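Local coordinates for conserved hypothetical protein (Sulfolobus solfataricus, PDB 2FNA), which binds ADP and, as an archaeal AAA+ ATPase, probably hydrolyses ATP, though its cellular role is not established, at residues Lys238-Phe249 with Ala262-Leu273. Numbering follows the deposited sequence. Where two conformers were deposited one is given.
Sequences KIGGIPGWLTYF and AINQTLEYAKKL. With ADP (adenosine-5'-diphosphate), chain D; EDO (1,2-ethanediol), chain G.
Y248 of helix 243-249 and Y269 of helix 262-273 form an offset stack, centroids 4.2 Å apart and planes 15° from parallel; with CG anti to the backbone N (chi1 -168°), the Y248 ring reaches across to helix 262-273, and CD2 of Y269 sits over its centre. W245 brings the rim of its six-membered ring to the same tyrosine, CZ3 lying 3.7 Å from CE2 of Y269. One face of that indole receives the methyl of A270 in a CH-pi contact, CB 3.6 Å from the six-membered ring centroid, almost on the ring normal. Replacing Y248 by an alanine would remove its ring, and is likely to leave one face of the Y269 ring without its stacking partner and the ring less firmly held.

Apolar contacts continue the seam: CD1 of I239 touches CG2 of T266 and CD2 of L267, while CE1 of F249 meets A262 CB at 3.6 Å.

T266, a knob among I239, W245, Y248 and F249, turns its OG1 back to the A262 carbonyl oxygen at 2.8 Å, satisfying the hydroxyl within its own helix. W245 NE1 hydrogen-bonds E349 OE2, outside the two segments.

The axes of 243-249 and 262-273 make 138° between their N-to-C directions, and P243, G244 and T247 line the ADP pocket. Between these two segments the nucleotide-binding helix meets its neighbour through stacking and apolar packing, with no hydrogen bond or salt bridge across.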
ATOM      1  N   LYS A 238      -9.875  17.488  14.023  1.00 39.86           N
ATOM      2  CA  LYS A 238      -9.249  18.233  12.920  1.00 39.99           C
ATOM      3  C   LYS A 238      -8.457  17.349  11.942  1.00 38.85           C
ATOM      4  O   LYS A 238      -8.452  17.591  10.733  1.00 37.36           O
ATOM      5  CB  LYS A 238      -8.324  19.318  13.485  1.00 40.42           C
ATOM      6  CG  LYS A 238      -9.018  20.609  13.927  1.00 48.25           C
ATOM      7  CD  LYS A 238      -9.238  21.567  12.751  1.00 53.06           C
ATOM      8  CE  LYS A 238      -9.076  23.025  13.156  1.00 62.60           C
ATOM      9  NZ  LYS A 238      -9.872  23.386  14.367  1.00 62.10           N
ATOM     10  N   ILE A 239      -7.763  16.345  12.474  1.00 37.31           N
ATOM     11  CA  ILE A 239      -6.834  15.526  11.694  1.00 36.25           C
ATOM     12  C   ILE A 239      -7.488  14.216  11.256  1.00 37.36           C
ATOM     13  O   ILE A 239      -7.196  13.700  10.173  1.00 36.04           O
ATOM     14  CB  ILE A 239      -5.544  15.186  12.528  1.00 37.87           C
ATOM     15  CG1 ILE A 239      -4.794  16.471  12.924  1.00 39.42           C
ATOM     16  CG2 ILE A 239      -4.627  14.199  11.768  1.00 35.94           C
ATOM     17  CD1 ILE A 239      -4.483  17.350  11.766  1.00 41.26           C
ATOM     18  N   GLY A 240      -8.322  13.656  12.131  1.00 38.76           N
ATOM     19  CA  GLY A 240      -8.989  12.383  11.879  1.00 37.86           C
ATOM     20  C   GLY A 240      -8.134  11.211  12.324  1.00 37.85           C
ATOM     21  O   GLY A 240      -7.164  11.381  13.073  1.00 40.17           O
ATOM     22  N   GLY A 241      -8.512  10.016  11.867  1.00 36.78           N
ATOM     23  CA  GLY A 241      -7.945   8.767  12.379  1.00 34.63           C
ATOM     24  C   GLY A 241      -6.799   8.139  11.608  1.00 32.48           C
ATOM     25  O   GLY A 241      -6.248   7.124  12.035  1.00 33.45           O
ATOM     26  N   ILE A 242      -6.422   8.684  10.463  1.00 34.29           N
ATOM     27  CA  ILE A 242      -5.336   8.061   9.693  1.00 32.67           C
ATOM     28  C   ILE A 242      -4.033   8.094  10.488  1.00 34.31           C
ATOM     29  O   ILE A 242      -3.565   9.172  10.859  1.00 33.07           O
ATOM     30  CB  ILE A 242      -5.181   8.711   8.303  1.00 34.97           C
ATOM     31  CG1 ILE A 242      -6.402   8.343   7.429  1.00 39.13           C
ATOM     32  CG2 ILE A 242      -3.845   8.346   7.624  1.00 32.98           C
ATOM     33  CD1 ILE A 242      -6.519   6.874   7.053  1.00 34.66           C
ATOM     34  N   PRO A 243      -3.451   6.907  10.793  1.00 30.82           N
ATOM     35  CA  PRO A 243      -2.263   6.919  11.653  1.00 31.58           C
ATOM     36  C   PRO A 243      -1.117   7.807  11.188  1.00 32.56           C
ATOM     37  O   PRO A 243      -0.467   8.454  12.023  1.00 32.44           O
ATOM     38  CB  PRO A 243      -1.833   5.441  11.692  1.00 30.90           C
ATOM     39  CG  PRO A 243      -3.098   4.691  11.517  1.00 29.13           C
ATOM     40  CD  PRO A 243      -3.891   5.536  10.494  1.00 31.40           C
ATOM     41  N   GLY A 244      -0.848   7.796   9.890  1.00 30.03           N
ATOM     42  CA  GLY A 244       0.229   8.582   9.306  1.00 31.44           C
ATOM     43  C   GLY A 244       0.095  10.064   9.571  1.00 31.07           C
ATOM     44  O   GLY A 244       1.100  10.750   9.812  1.00 29.58           O
ATOM     45  N   TRP A 245      -1.135  10.592   9.538  1.00 30.43           N
ATOM     46  CA  TRP A 245      -1.308  12.024   9.772  1.00 30.25           C
ATOM     47  C   TRP A 245      -1.162  12.353  11.274  1.00 30.43           C
ATOM     48  O   TRP A 245      -0.615  13.402  11.653  1.00 26.17           O
ATOM     49  CB  TRP A 245      -2.666  12.514   9.314  1.00 33.98           C
ATOM     50  CG  TRP A 245      -3.027  12.330   7.879  1.00 28.25           C
ATOM     51  CD1 TRP A 245      -4.232  11.979   7.438  1.00 30.77           C
ATOM     52  CD2 TRP A 245      -2.210  12.546   6.707  1.00 28.91           C
ATOM     53  NE1 TRP A 245      -4.251  11.943   6.081  1.00 29.50           N
ATOM     54  CE2 TRP A 245      -3.022  12.287   5.599  1.00 31.66           C
ATOM     55  CE3 TRP A 245      -0.886  12.938   6.488  1.00 28.82           C
ATOM     56  CZ2 TRP A 245      -2.570  12.393   4.289  1.00 30.75           C
ATOM     57  CZ3 TRP A 245      -0.429  13.039   5.175  1.00 30.38           C
ATOM     58  CH2 TRP A 245      -1.265  12.773   4.099  1.00 32.33           C
ATOM     59  N   LEU A 246      -1.658  11.463  12.122  1.00 31.68           N
ATOM     60  CA  LEU A 246      -1.548  11.639  13.573  1.00 32.25           C
ATOM     61  C   LEU A 246      -0.087  11.579  14.024  1.00 32.51           C
ATOM     62  O   LEU A 246       0.328  12.303  14.941  1.00 29.30           O
ATOM     63  CB  LEU A 246      -2.357  10.544  14.285  1.00 33.43           C
ATOM     64  CG  LEU A 246      -3.879  10.767  14.186  1.00 37.30           C
ATOM     65  CD1 LEU A 246      -4.596   9.603  14.731  1.00 36.27           C
ATOM     66  CD2 LEU A 246      -4.311  12.023  14.926  1.00 43.32           C
ATOM     67  N   THR A 247       0.673  10.693  13.381  1.00 34.59           N
ATOM     68  CA  THR A 247       2.116  10.563  13.598  1.00 32.31           C
ATOM     69  C   THR A 247       2.882  11.848  13.268  1.00 34.52           C
ATOM     70  O   THR A 247       3.720  12.267  14.046  1.00 32.69           O
ATOM     71  CB  THR A 247       2.687   9.410  12.735  1.00 32.55           C
ATOM     72  OG1 THR A 247       2.020   8.192  13.051  1.00 33.55           O
ATOM     73  CG2 THR A 247       4.212   9.179  12.943  1.00 30.75           C
ATOM     74  N   TYR A 248       2.636  12.411  12.083  1.00 29.63           N
ATOM     75  CA  TYR A 248       3.240  13.662  11.663  1.00 33.10           C
ATOM     76  C   TYR A 248       2.891  14.786  12.651  1.00 31.12           C
ATOM     77  O   TYR A 248       3.762  15.442  13.120  1.00 27.64           O
ATOM     78  CB  TYR A 248       2.732  14.036  10.271  1.00 32.59           C
ATOM     79  CG  TYR A 248       3.491  15.167   9.613  1.00 33.15           C
ATOM     80  CD1 TYR A 248       4.654  14.909   8.896  1.00 33.56           C
ATOM     81  CD2 TYR A 248       3.041  16.484   9.685  1.00 29.53           C
ATOM     82  CE1 TYR A 248       5.366  15.948   8.274  1.00 33.95           C
ATOM     83  CE2 TYR A 248       3.752  17.514   9.071  1.00 33.36           C
ATOM     84  CZ  TYR A 248       4.910  17.241   8.367  1.00 29.76           C
ATOM     85  OH  TYR A 248       5.662  18.277   7.741  1.00 35.61           O
ATOM     86  N   PHE A 249       1.605  14.947  12.987  1.00 31.96           N
ATOM     87  CA  PHE A 249       1.175  15.895  14.008  1.00 30.75           C
ATOM     88  C   PHE A 249       1.960  15.729  15.290  1.00 27.29           C
ATOM     89  O   PHE A 249       2.421  16.686  15.863  1.00 28.57           O
ATOM     90  CB  PHE A 249      -0.312  15.745  14.362  1.00 31.21           C
ATOM     91  CG  PHE A 249      -0.683  16.503  15.610  1.00 28.64           C
ATOM     92  CD1 PHE A 249      -0.916  17.877  15.556  1.00 34.59           C
ATOM     93  CD2 PHE A 249      -0.738  15.870  16.839  1.00 32.36           C
ATOM     94  CE1 PHE A 249      -1.197  18.589  16.684  1.00 29.29           C
ATOM     95  CE2 PHE A 249      -1.031  16.593  17.976  1.00 30.96           C
ATOM     96  CZ  PHE A 249      -1.248  17.963  17.894  1.00 28.41           C
ATOM     97  N   ALA A 262       1.142  23.119  14.842  1.00 32.82           N
ATOM     98  CA  ALA A 262       1.265  21.678  14.536  1.00 33.59           C
ATOM     99  C   ALA A 262       0.085  21.117  13.739  1.00 32.53           C
ATOM    100  O   ALA A 262       0.277  20.287  12.848  1.00 32.39           O
ATOM    101  CB  ALA A 262       1.489  20.862  15.793  1.00 32.44           C
ATOM    102  N   ILE A 263      -1.123  21.554  14.061  1.00 33.56           N
ATOM    103  CA  ILE A 263      -2.302  21.191  13.264  1.00 33.76           C
ATOM    104  C   ILE A 263      -2.261  21.741  11.856  1.00 34.01           C
ATOM    105  O   ILE A 263      -2.524  20.988  10.908  1.00 32.52           O
ATOM    106  CB  ILE A 263      -3.603  21.637  13.951  1.00 36.36           C
ATOM    107  CG1 ILE A 263      -3.891  20.675  15.106  1.00 36.37           C
ATOM    108  CG2 ILE A 263      -4.791  21.648  12.939  1.00 35.71           C
ATOM    109  CD1 ILE A 263      -5.006  21.073  15.991  1.00 40.05           C
ATOM    110  N   ASN A 264      -1.967  23.045  11.718  1.00 33.17           N
ATOM    111  CA  ASN A 264      -1.971  23.678  10.418  0.50 33.32           C
ATOM    112  C   ASN A 264      -0.873  23.096   9.541  1.00 34.23           C
ATOM    113  O   ASN A 264      -1.083  22.862   8.359  1.00 33.51           O
ATOM    114  CB  ASN A 264      -1.828  25.203  10.545  0.50 33.80           C
ATOM    115  CG  ASN A 264      -3.104  25.875  11.051  0.50 34.33           C
ATOM    116  OD1 ASN A 264      -4.218  25.451  10.732  0.50 34.92           O
ATOM    117  ND2 ASN A 264      -2.942  26.929  11.837  0.50 38.47           N
ATOM    118  N   GLN A 265       0.299  22.865  10.116  1.00 33.51           N
ATOM    119  CA  GLN A 265       1.379  22.255   9.347  1.00 34.86           C
ATOM    120  C   GLN A 265       1.014  20.843   8.855  1.00 31.35           C
ATOM    121  O   GLN A 265       1.355  20.448   7.716  1.00 31.29           O
ATOM    122  CB  GLN A 265       2.671  22.221  10.163  1.00 36.88           C
ATOM    123  CG  GLN A 265       3.825  21.590   9.411  1.00 45.03           C
ATOM    124  CD  GLN A 265       5.177  22.078   9.892  1.00 59.87           C
ATOM    125  OE1 GLN A 265       5.279  23.103  10.565  1.00 64.88           O
ATOM    126  NE2 GLN A 265       6.228  21.346   9.536  1.00 64.59           N
ATOM    127  N   THR A 266       0.308  20.089   9.689  1.00 33.54           N
ATOM    128  CA  THR A 266      -0.124  18.723   9.316  1.00 32.62           C
ATOM    129  C   THR A 266      -1.143  18.765   8.195  1.00 31.16           C
ATOM    130  O   THR A 266      -1.025  18.045   7.191  1.00 33.23           O
ATOM    131  CB  THR A 266      -0.749  17.971  10.495  1.00 31.77           C
ATOM    132  OG1 THR A 266       0.203  17.853  11.559  1.00 36.81           O
ATOM    133  CG2 THR A 266      -1.168  16.574  10.062  1.00 36.01           C
ATOM    134  N   LEU A 267      -2.152  19.602   8.380  1.00 29.66           N
ATOM    135  CA  LEU A 267      -3.124  19.871   7.319  1.00 29.48           C
ATOM    136  C   LEU A 267      -2.495  20.297   6.010  1.00 29.20           C
ATOM    137  O   LEU A 267      -2.858  19.772   4.962  1.00 29.89           O
ATOM    138  CB  LEU A 267      -4.121  20.901   7.783  1.00 30.52           C
ATOM    139  CG  LEU A 267      -4.989  20.430   8.956  1.00 32.95           C
ATOM    140  CD1 LEU A 267      -5.998  21.521   9.298  1.00 37.52           C
ATOM    141  CD2 LEU A 267      -5.709  19.138   8.655  1.00 38.62           C
ATOM    142  N   GLU A 268      -1.530  21.214   6.039  1.00 30.73           N
ATOM    143  CA  GLU A 268      -0.940  21.682   4.775  1.00 32.07           C
ATOM    144  C   GLU A 268      -0.086  20.601   4.109  1.00 31.00           C
ATOM    145  O   GLU A 268      -0.107  20.460   2.878  1.00 30.41           O
ATOM    146  CB  GLU A 268      -0.144  22.989   4.951  1.00 34.61           C
ATOM    147  CG  GLU A 268      -0.934  24.154   5.560  1.00 46.38           C
ATOM    148  CD  GLU A 268      -2.261  24.482   4.834  1.00 60.66           C
ATOM    149  OE1 GLU A 268      -2.288  24.484   3.574  1.00 57.08           O
ATOM    150  OE2 GLU A 268      -3.270  24.757   5.547  1.00 70.77           O
ATOM    151  N   TYR A 269       0.653  19.830   4.918  1.00 30.30           N
ATOM    152  CA  TYR A 269       1.430  18.700   4.436  1.00 31.63           C
ATOM    153  C   TYR A 269       0.520  17.614   3.849  1.00 33.72           C
ATOM    154  O   TYR A 269       0.791  17.099   2.751  1.00 35.03           O
ATOM    155  CB  TYR A 269       2.343  18.116   5.546  1.00 33.95           C
ATOM    156  CG  TYR A 269       2.906  16.730   5.244  1.00 37.16           C
ATOM    157  CD1 TYR A 269       3.865  16.534   4.250  1.00 38.58           C
ATOM    158  CD2 TYR A 269       2.488  15.613   5.969  1.00 39.20           C
ATOM    159  CE1 TYR A 269       4.358  15.261   3.966  1.00 33.34           C
ATOM    160  CE2 TYR A 269       2.992  14.356   5.710  1.00 38.01           C
ATOM    161  CZ  TYR A 269       3.926  14.184   4.704  1.00 41.19           C
ATOM    162  OH  TYR A 269       4.417  12.919   4.439  1.00 43.22           O
ATOM    163  N   ALA A 270      -0.549  17.257   4.569  1.00 34.31           N
ATOM    164  CA  ALA A 270      -1.551  16.313   4.053  1.00 32.03           C
ATOM    165  C   ALA A 270      -2.117  16.752   2.720  1.00 30.54           C
ATOM    166  O   ALA A 270      -2.128  15.981   1.767  1.00 32.02           O
ATOM    167  CB  ALA A 270      -2.687  16.129   5.052  1.00 33.45           C
ATOM    168  N   LYS A 271      -2.540  18.007   2.621  1.00 33.36           N
ATOM    169  CA  LYS A 271      -3.170  18.498   1.384  1.00 35.05           C
ATOM    170  C   LYS A 271      -2.227  18.387   0.195  1.00 32.26           C
ATOM    171  O   LYS A 271      -2.622  17.972  -0.879  1.00 33.78           O
ATOM    172  CB  LYS A 271      -3.646  19.942   1.539  1.00 37.09           C
ATOM    173  CG  LYS A 271      -4.882  20.096   2.403  1.00 41.36           C
ATOM    174  CD  LYS A 271      -5.303  21.582   2.551  1.00 45.58           C
ATOM    175  CE  LYS A 271      -4.890  22.185   3.899  1.00 52.66           C
ATOM    176  NZ  LYS A 271      -5.146  23.654   3.929  1.00 52.02           N
ATOM    177  N   LYS A 272      -0.976  18.759   0.398  1.00 32.62           N
ATOM    178  CA  LYS A 272       0.048  18.683  -0.654  1.00 32.09           C
ATOM    179  C   LYS A 272       0.261  17.241  -1.089  1.00 32.35           C
ATOM    180  O   LYS A 272       0.249  16.908  -2.290  1.00 32.02           O
ATOM    181  CB  LYS A 272       1.368  19.271  -0.161  1.00 32.76           C
ATOM    182  CG  LYS A 272       1.607  20.727  -0.570  1.00 35.05           C
ATOM    183  CD  LYS A 272       2.907  21.260   0.039  1.00 39.74           C
ATOM    184  N   LEU A 273       0.447  16.367  -0.108  1.00 30.95           N
ATOM    185  CA  LEU A 273       0.643  14.968  -0.423  1.00 30.86           C
ATOM    186  C   LEU A 273      -0.577  14.339  -1.087  1.00 30.10           C
ATOM    187  O   LEU A 273      -0.452  13.691  -2.103  1.00 32.25           O
ATOM    188  CB  LEU A 273       1.074  14.204   0.819  1.00 31.07           C
ATOM    189  CG  LEU A 273       1.529  12.763   0.563  1.00 35.37           C
ATOM    190  CD1 LEU A 273       2.627  12.696  -0.458  1.00 39.08           C
ATOM    191  CD2 LEU A 273       2.004  12.169   1.911  1.00 39.39           C
TER
HETATM  192  PB  ADP D 500       1.166   2.453   4.721  1.00 22.86           P
HETATM  193  O1B ADP D 500      -0.100   1.766   5.120  1.00 24.48           O
HETATM  194  O2B ADP D 500       0.896   3.673   3.846  1.00 24.69           O
HETATM  195  O3B ADP D 500       2.281   1.586   4.241  1.00 18.45           O
HETATM  196  PA  ADP D 500       3.140   3.235   6.774  1.00 27.77           P
HETATM  197  O1A ADP D 500       3.655   1.980   7.401  1.00 26.22           O
HETATM  198  O2A ADP D 500       4.058   3.763   5.753  1.00 26.59           O
HETATM  199  O3A ADP D 500       1.637   3.150   6.156  1.00 25.84           O
HETATM  200  O5' ADP D 500       2.805   4.225   7.971  1.00 22.29           O
HETATM  201  C5' ADP D 500       2.466   5.607   7.760  1.00 23.14           C
HETATM  202  C4' ADP D 500       3.062   6.462   8.876  1.00 24.82           C
HETATM  203  O4' ADP D 500       2.354   6.303  10.091  1.00 27.83           O
HETATM  204  C3' ADP D 500       4.484   6.142   9.217  1.00 24.37           C
HETATM  205  O3' ADP D 500       5.079   7.352   9.732  1.00 25.55           O
HETATM  206  C2' ADP D 500       4.381   5.154  10.358  1.00 28.70           C
HETATM  207  O2' ADP D 500       5.517   5.174  11.208  1.00 29.93           O
HETATM  208  C1' ADP D 500       3.174   5.695  11.072  1.00 26.56           C
HETATM  209  N9  ADP D 500       2.333   4.704  11.734  1.00 27.46           N
HETATM  210  C8  ADP D 500       1.266   4.083  11.186  1.00 29.01           C
HETATM  211  N7  ADP D 500       0.679   3.293  12.085  1.00 28.99           N
HETATM  212  C5  ADP D 500       1.392   3.387  13.232  1.00 33.19           C
HETATM  213  C6  ADP D 500       1.325   2.821  14.597  1.00 33.01           C
HETATM  214  N6  ADP D 500       0.361   1.935  14.921  1.00 27.44           N
HETATM  215  N1  ADP D 500       2.253   3.215  15.515  1.00 24.07           N
HETATM  216  C2  ADP D 500       3.217   4.107  15.220  1.00 35.09           C
HETATM  217  N3  ADP D 500       3.335   4.669  14.005  1.00 31.47           N
HETATM  218  C4  ADP D 500       2.463   4.351  13.008  1.00 30.36           C
HETATM  219  C1  EDO G 503       2.719   9.829   6.762  1.00 59.37           C
HETATM  220  O1  EDO G 503       2.766  10.026   5.335  1.00 65.45           O
HETATM  221  C2  EDO G 503       3.543  10.905   7.485  1.00 62.07           C
HETATM  222  O2  EDO G 503       4.440  10.292   8.422  1.00 60.94           O